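Long-range contact in iron-regulated outer membrane protein (Neisseria meningitidis, PDB 4B7O), which probably takes up iron across the meningococcal outer membrane as a TonB-dependent transporter: residues 586-592 against 611-617. Sequence-based numbering, arbitrary orientation.
Sequences YIKNHGY and HSKPRFY
One face of the Tyr586 ring is covered by CB of Tyr617, 3.6 Å from the ring centroid, a CH-pi contact. Segments 586-592 and 611-617 belong to the two strands of an antiparallel beta hairpin in the transmembrane barrel of a TonB-dependent receptor. The two tyrosine rings are nearly parallel, planes at 12°, but slid apart with little overlap. Tyr586 chi1 of 60° turns its ring toward strand 615-617, so that it lies against CB of Tyr617. Backbone O of Tyr586 lies at the edge of the Tyr617 ring, in its plane. On the opposite sheet face, CG1 of Ile587 sits over the Phe616 ring, 3.7 Å from its centroid. Met112 of the plug domain touches both residues, so this face looks into the barrel. Back on the tyrosine face, CB of His611 lies off-centre over the Tyr592 ring, and Tyr592 OH is near the edge of the imidazole. Paired backbone bonds join Tyr586 with Tyr617, Lys588 with Arg615 and Tyr592 with His611. Regular pairing fails at His590 and Lys613, where Lys613 N makes only a weak bond to His590 O. Asn589 fills in with its side chain: ND2 donates to Arg110 O of the plug, while OD1 accepts a hydrogen bond from Lys613 N at 3.1 Å, with an N-H...O angle of 135°.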
ATOM      1  N   TYR A 586       7.620  20.172   8.954  1.00 37.38           N
ATOM      2  CA  TYR A 586       6.784  19.224   9.726  1.00 38.53           C
ATOM      3  C   TYR A 586       5.383  18.974   9.077  1.00 36.22           C
ATOM      4  O   TYR A 586       4.904  19.756   8.284  1.00 42.95           O
ATOM      5  CB  TYR A 586       6.703  19.690  11.191  1.00 36.24           C
ATOM      6  CG  TYR A 586       6.109  21.053  11.330  1.00 34.56           C
ATOM      7  CD1 TYR A 586       4.752  21.203  11.427  1.00 38.65           C
ATOM      8  CD2 TYR A 586       6.902  22.204  11.371  1.00 39.45           C
ATOM      9  CE1 TYR A 586       4.149  22.454  11.535  1.00 37.76           C
ATOM     10  CE2 TYR A 586       6.319  23.465  11.467  1.00 36.76           C
ATOM     11  CZ  TYR A 586       4.927  23.558  11.549  1.00 40.27           C
ATOM     12  OH  TYR A 586       4.277  24.739  11.647  1.00 43.20           O
ATOM     13  N   ILE A 587       4.737  17.893   9.428  1.00 38.26           N
ATOM     14  CA  ILE A 587       3.438  17.570   8.842  1.00 39.79           C
ATOM     15  C   ILE A 587       2.368  17.553   9.966  1.00 37.64           C
ATOM     16  O   ILE A 587       2.591  17.012  11.033  1.00 35.92           O
ATOM     17  CB  ILE A 587       3.517  16.189   8.116  1.00 42.45           C
ATOM     18  CG1 ILE A 587       4.457  16.230   6.903  1.00 43.25           C
ATOM     19  CG2 ILE A 587       2.173  15.712   7.617  1.00 45.72           C
ATOM     20  CD1 ILE A 587       5.177  14.906   6.651  1.00 41.04           C
ATOM     21  N   LYS A 588       1.234  18.195   9.723  1.00 39.21           N
ATOM     22  CA  LYS A 588       0.024  18.003  10.543  1.00 41.29           C
ATOM     23  C   LYS A 588      -1.125  17.420   9.768  1.00 39.62           C
ATOM     24  O   LYS A 588      -1.341  17.739   8.596  1.00 40.15           O
ATOM     25  CB  LYS A 588      -0.390  19.296  11.218  1.00 41.07           C
ATOM     26  CG  LYS A 588       0.404  19.473  12.512  1.00 43.13           C
ATOM     27  CD  LYS A 588       0.236  20.839  13.101  1.00 40.89           C
ATOM     28  CE  LYS A 588       1.227  21.031  14.231  1.00 50.98           C
ATOM     29  NZ  LYS A 588       0.851  20.136  15.359  1.00 55.26           N
ATOM     30  N   ASN A 589      -1.848  16.525  10.418  1.00 40.44           N
ATOM     31  CA  ASN A 589      -3.051  15.974   9.831  1.00 35.32           C
ATOM     32  C   ASN A 589      -4.131  15.704  10.868  1.00 38.17           C
ATOM     33  O   ASN A 589      -3.827  15.232  11.959  1.00 38.71           O
ATOM     34  CB  ASN A 589      -2.703  14.679   9.148  1.00 34.12           C
ATOM     35  CG  ASN A 589      -3.783  14.217   8.180  1.00 34.15           C
ATOM     36  OD1 ASN A 589      -4.619  15.009   7.735  1.00 34.06           O
ATOM     37  ND2 ASN A 589      -3.770  12.931   7.856  1.00 28.59           N
ATOM     38  N   HIS A 590      -5.390  15.939  10.535  1.00 35.41           N
ATOM     39  CA  HIS A 590      -6.462  15.563  11.451  1.00 34.65           C
ATOM     40  C   HIS A 590      -7.703  15.238  10.719  1.00 32.30           C
ATOM     41  O   HIS A 590      -7.818  15.497   9.542  1.00 37.73           O
ATOM     42  CB  HIS A 590      -6.709  16.676  12.431  1.00 33.14           C
ATOM     43  CG  HIS A 590      -7.238  17.957  11.819  1.00 34.57           C
ATOM     44  ND1 HIS A 590      -8.565  18.185  11.643  1.00 37.07           N
ATOM     45  CD2 HIS A 590      -6.588  19.164  11.502  1.00 35.75           C
ATOM     46  CE1 HIS A 590      -8.757  19.452  11.179  1.00 36.58           C
ATOM     47  NE2 HIS A 590      -7.541  20.042  11.080  1.00 39.71           N
ATOM     48  N   GLY A 591      -8.672  14.664  11.377  1.00 30.42           N
ATOM     49  CA  GLY A 591      -9.853  14.253  10.604  1.00 30.48           C
ATOM     50  C   GLY A 591     -10.627  13.169  11.254  1.00 28.90           C
ATOM     51  O   GLY A 591     -10.371  12.830  12.431  1.00 27.99           O
ATOM     52  N   TYR A 592     -11.585  12.607  10.514  1.00 30.51           N
ATOM     53  CA  TYR A 592     -12.451  11.616  11.125  1.00 30.07           C
ATOM     54  C   TYR A 592     -12.960  10.664  10.091  1.00 36.50           C
ATOM     55  O   TYR A 592     -12.867  10.940   8.877  1.00 33.99           O
ATOM     56  CB  TYR A 592     -13.666  12.338  11.790  1.00 31.31           C
ATOM     57  CG  TYR A 592     -14.476  13.118  10.794  1.00 29.22           C
ATOM     58  CD1 TYR A 592     -15.417  12.461   9.981  1.00 30.02           C
ATOM     59  CD2 TYR A 592     -14.270  14.477  10.605  1.00 30.24           C
ATOM     60  CE1 TYR A 592     -16.162  13.129   9.032  1.00 27.16           C
ATOM     61  CE2 TYR A 592     -15.046  15.183   9.667  1.00 29.81           C
ATOM     62  CZ  TYR A 592     -15.965  14.478   8.884  1.00 31.56           C
ATOM     63  OH  TYR A 592     -16.692  15.132   7.950  1.00 35.38           O
ATOM     64  N   HIS A 611     -12.786  12.142   5.973  1.00 32.11           N
ATOM     65  CA  HIS A 611     -12.391  13.487   5.640  1.00 34.08           C
ATOM     66  C   HIS A 611     -11.168  13.718   6.470  1.00 38.51           C
ATOM     67  O   HIS A 611     -11.161  13.424   7.674  1.00 42.84           O
ATOM     68  CB  HIS A 611     -13.506  14.513   6.006  1.00 35.04           C
ATOM     69  CG  HIS A 611     -13.406  15.837   5.267  1.00 39.00           C
ATOM     70  ND1 HIS A 611     -12.524  16.049   4.240  1.00 36.52           N
ATOM     71  CD2 HIS A 611     -14.145  17.018   5.394  1.00 40.63           C
ATOM     72  CE1 HIS A 611     -12.667  17.298   3.771  1.00 35.78           C
ATOM     73  NE2 HIS A 611     -13.659  17.901   4.466  1.00 37.91           N
ATOM     74  N   SER A 612     -10.128  14.233   5.832  1.00 34.00           N
ATOM     75  CA  SER A 612      -8.870  14.451   6.464  1.00 34.48           C
ATOM     76  C   SER A 612      -8.273  15.758   5.920  1.00 35.47           C
ATOM     77  O   SER A 612      -8.837  16.355   5.009  1.00 33.60           O
ATOM     78  CB  SER A 612      -7.967  13.228   6.273  1.00 34.52           C
ATOM     79  OG  SER A 612      -7.550  13.071   4.933  1.00 40.25           O
ATOM     80  N   LYS A 613      -7.204  16.259   6.544  1.00 36.00           N
ATOM     81  CA  LYS A 613      -6.644  17.573   6.200  1.00 39.53           C
ATOM     82  C   LYS A 613      -5.113  17.611   6.275  1.00 40.24           C
ATOM     83  O   LYS A 613      -4.584  18.280   7.113  1.00 43.68           O
ATOM     84  CB  LYS A 613      -7.223  18.611   7.130  1.00 39.26           C
ATOM     85  CG  LYS A 613      -7.196  20.015   6.615  1.00 43.47           C
ATOM     86  CD  LYS A 613      -7.228  20.944   7.815  1.00 52.10           C
ATOM     87  CE  LYS A 613      -8.102  22.170   7.576  1.00 54.76           C
ATOM     88  NZ  LYS A 613      -7.242  23.220   6.985  1.00 56.02           N
ATOM     89  N   PRO A 614      -4.409  16.884   5.380  1.00 37.28           N
ATOM     90  CA  PRO A 614      -2.970  16.744   5.454  1.00 41.50           C
ATOM     91  C   PRO A 614      -2.285  18.004   4.994  1.00 41.81           C
ATOM     92  O   PRO A 614      -2.598  18.512   3.942  1.00 40.30           O
ATOM     93  CB  PRO A 614      -2.673  15.605   4.509  1.00 39.35           C
ATOM     94  CG  PRO A 614      -3.768  15.669   3.516  1.00 44.93           C
ATOM     95  CD  PRO A 614      -4.973  16.142   4.257  1.00 36.92           C
ATOM     96  N   ARG A 615      -1.433  18.548   5.850  1.00 47.58           N
ATOM     97  CA  ARG A 615      -0.851  19.871   5.637  1.00 43.57           C
ATOM     98  C   ARG A 615       0.635  19.786   5.889  1.00 44.46           C
ATOM     99  O   ARG A 615       1.047  19.265   6.920  1.00 45.72           O
ATOM    100  CB  ARG A 615      -1.509  20.891   6.549  1.00 39.11           C
ATOM    101  CG  ARG A 615      -2.816  21.355   5.977  1.00 37.48           C
ATOM    102  CD  ARG A 615      -2.754  21.594   4.470  1.00 35.50           C
ATOM    103  NE  ARG A 615      -4.038  22.132   4.019  1.00 41.64           N
ATOM    104  CZ  ARG A 615      -5.104  21.395   3.668  1.00 38.60           C
ATOM    105  NH1 ARG A 615      -5.036  20.082   3.670  1.00 35.04           N
ATOM    106  NH2 ARG A 615      -6.243  21.975   3.313  1.00 36.44           N
ATOM    107  N   PHE A 616       1.434  20.225   4.914  1.00 47.90           N
ATOM    108  CA  PHE A 616       2.914  20.095   4.977  1.00 45.52           C
ATOM    109  C   PHE A 616       3.520  21.482   5.174  1.00 43.71           C
ATOM    110  O   PHE A 616       3.279  22.361   4.340  1.00 46.22           O
ATOM    111  CB  PHE A 616       3.420  19.461   3.685  1.00 38.16           C
ATOM    112  CG  PHE A 616       3.198  17.978   3.606  1.00 37.34           C
ATOM    113  CD1 PHE A 616       1.907  17.435   3.634  1.00 34.76           C
ATOM    114  CD2 PHE A 616       4.285  17.114   3.449  1.00 38.42           C
ATOM    115  CE1 PHE A 616       1.700  16.065   3.570  1.00 35.79           C
ATOM    116  CE2 PHE A 616       4.098  15.726   3.381  1.00 38.94           C
ATOM    117  CZ  PHE A 616       2.800  15.205   3.442  1.00 40.26           C
ATOM    118  N   TYR A 617       4.236  21.691   6.284  1.00 41.95           N
ATOM    119  CA  TYR A 617       4.763  23.042   6.644  1.00 45.27           C
ATOM    120  C   TYR A 617       6.252  23.126   6.438  1.00 46.94           C
ATOM    121  O   TYR A 617       7.006  22.287   6.981  1.00 53.57           O
ATOM    122  CB  TYR A 617       4.541  23.351   8.119  1.00 43.34           C
ATOM    123  CG  TYR A 617       3.119  23.500   8.497  1.00 41.21           C
ATOM    124  CD1 TYR A 617       2.322  22.365   8.721  1.00 43.16           C
ATOM    125  CD2 TYR A 617       2.549  24.751   8.621  1.00 40.01           C
ATOM    126  CE1 TYR A 617       0.997  22.488   9.062  1.00 43.45           C
ATOM    127  CE2 TYR A 617       1.210  24.893   8.969  1.00 41.74           C
ATOM    128  CZ  TYR A 617       0.449  23.755   9.194  1.00 43.31           C
ATOM    129  OH  TYR A 617      -0.862  23.824   9.533  1.00 46.55           O
TER